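Local coordinates for protein 2-methyl-aconitate isomerase (PDB 5K87) that catalyses the cis-trans isomerization of 2-methyl-aconitate in the 2-methylcitrate cycle, by which bacteria break down propionate, at residues Gly22-Val27 against Thr73-Ile78. The protein carries 1 engineered substitution. Numbering follows the deposited sequence.
Engineered in segment 73-78: Glu75 (natural residue Lys).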
loop_
_atom_site.group_PDB
_atom_site.type_symbol
_atom_site.label_atom_id
_atom_site.label_comp_id
_atom_site.label_asym_id
_atom_site.label_seq_id
_atom_site.Cartn_x
_atom_site.Cartn_y
_atom_site.Cartn_z
ATOM N N GLY A 22 13.225 -8.990 -0.313
ATOM C CA GLY A 22 12.968 -9.196 -1.726
ATOM C C GLY A 22 11.961 -8.173 -2.228
ATOM O O GLY A 22 12.084 -6.975 -1.948
ATOM N N THR A 23 10.937 -8.646 -2.936
ATOM C CA THR A 23 9.906 -7.774 -3.487
ATOM C C THR A 23 8.650 -7.704 -2.616
ATOM O O THR A 23 7.561 -7.450 -3.131
ATOM C CB THR A 23 9.521 -8.228 -4.905
ATOM O OG1 THR A 23 9.192 -9.624 -4.899
ATOM C CG2 THR A 23 10.687 -8.033 -5.850
ATOM N N SER A 24 8.807 -7.895 -1.305
ATOM C CA SER A 24 7.682 -7.862 -0.365
ATOM C C SER A 24 7.985 -7.015 0.860
ATOM O O SER A 24 9.147 -6.766 1.176
ATOM C CB SER A 24 7.347 -9.273 0.092
ATOM O OG SER A 24 7.118 -10.103 -1.039
ATOM N N LYS A 25 6.934 -6.605 1.567
ATOM C CA LYS A 25 7.071 -5.903 2.842
ATOM C C LYS A 25 6.265 -6.637 3.891
ATOM O O LYS A 25 5.141 -7.071 3.621
ATOM C CB LYS A 25 6.554 -4.458 2.759
ATOM C CG LYS A 25 7.332 -3.573 1.804
ATOM C CD LYS A 25 6.970 -2.098 1.972
ATOM C CE LYS A 25 5.601 -1.744 1.407
ATOM N NZ LYS A 25 5.388 -0.270 1.508
ATOM N N GLY A 26 6.813 -6.740 5.094
ATOM C CA GLY A 26 6.099 -7.384 6.172
ATOM C C GLY A 26 6.441 -6.805 7.526
ATOM O O GLY A 26 7.441 -6.098 7.689
ATOM N N VAL A 27 5.593 -7.109 8.499
ATOM C CA VAL A 27 5.809 -6.720 9.882
ATOM C C VAL A 27 6.359 -7.924 10.637
ATOM O O VAL A 27 5.752 -9.008 10.640
ATOM C CB VAL A 27 4.509 -6.217 10.549
ATOM C CG1 VAL A 27 4.813 -5.734 11.954
ATOM C CG2 VAL A 27 3.860 -5.115 9.720
ATOM N N THR A 73 2.164 -7.202 0.444
ATOM C CA THR A 73 2.290 -6.212 1.510
ATOM C C THR A 73 1.266 -6.430 2.619
ATOM O O THR A 73 0.954 -5.491 3.354
ATOM C CB THR A 73 2.142 -4.763 0.993
ATOM O OG1 THR A 73 0.839 -4.581 0.426
ATOM C CG2 THR A 73 3.195 -4.439 -0.049
ATOM N N SER A 74 0.745 -7.648 2.755
ATOM C CA SER A 74 -0.188 -7.970 3.832
ATOM C C SER A 74 0.358 -9.215 4.519
ATOM O O SER A 74 -0.211 -10.305 4.440
ATOM C CB SER A 74 -1.599 -8.179 3.272
ATOM O OG SER A 74 -2.580 -8.259 4.308
ATOM N N GLU A 75 1.505 -9.023 5.173
ATOM C CA GLU A 75 2.404 -10.105 5.564
ATOM C C GLU A 75 2.936 -9.881 6.965
ATOM O O GLU A 75 3.329 -8.758 7.321
ATOM C CB GLU A 75 3.583 -10.218 4.581
ATOM C CG GLU A 75 3.151 -10.600 3.173
ATOM C CD GLU A 75 4.276 -11.054 2.266
ATOM O OE1 GLU A 75 5.462 -10.896 2.597
ATOM O OE2 GLU A 75 3.965 -11.598 1.189
ATOM N N THR A 76 2.973 -10.960 7.743
ATOM C CA THR A 76 3.521 -10.928 9.088
ATOM C C THR A 76 4.470 -12.090 9.312
ATOM O O THR A 76 4.339 -13.153 8.690
ATOM C CB THR A 76 2.409 -10.966 10.148
ATOM O OG1 THR A 76 1.644 -12.176 10.008
ATOM C CG2 THR A 76 1.495 -9.743 10.005
ATOM N N VAL A 77 5.426 -11.877 10.209
ATOM C CA VAL A 77 6.459 -12.863 10.492
ATOM C C VAL A 77 6.705 -12.900 11.993
ATOM O O VAL A 77 6.830 -11.849 12.636
ATOM C CB VAL A 77 7.777 -12.488 9.779
ATOM C CG1 VAL A 77 8.916 -13.396 10.212
ATOM C CG2 VAL A 77 7.606 -12.518 8.264
ATOM N N ILE A 78 6.755 -14.106 12.557
ATOM C CA ILE A 78 7.122 -14.285 13.957
ATOM C C ILE A 78 8.359 -15.168 14.030
ATOM O O ILE A 78 8.369 -16.281 13.494
ATOM C CB ILE A 78 5.977 -14.922 14.765
ATOM C CG1 ILE A 78 4.759 -13.995 14.774
ATOM C CG2 ILE A 78 6.423 -15.232 16.200
ATOM C CD1 ILE A 78 3.502 -14.650 15.309
HETATM O O HOH W 1 2.900 -6.389 5.246
#
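Val27 and Thr76 form a parallel beta bridge between two neighbouring strands of the PrpF family, which belongs to the diaminopimelate epimerase clan. Packing is tight here. Val27 N donates to Glu75 O at 3.0 Å, nearly straight at 165°, and Val27 O accepts from Val77 N at 2.9 Å. The same Val27 O also meets Thr76 CA at 3.3 Å in a CA-H...O contact. Gly26 has no side chain, and its CA lies directly against Glu75 O.

Before Glu75 the direct pairing stops, and a water joins the strands: it donates to Lys25 O and accepts from Glu75 N. Beyond it, Lys25 and Thr73 run side by side. The bend at chi3 (-74°) brings Lys25 CE to Thr73 CG2 at 3.9 Å, and NZ bonds Gly65 O and Gln62 O of the second subunit.

On the substrate side, Ser24 OG bonds a bound malonate. Glu75, engineered from Lys, reaches into this site near the proposed catalytic Cys109. Its CG sits anti to its own carbonyl carbon (chi1 -64°), carrying the extended chain alongside Ser24. Glu75 OE1 is buried without a polar partner and lies 3.5 Å from Ser24 CB.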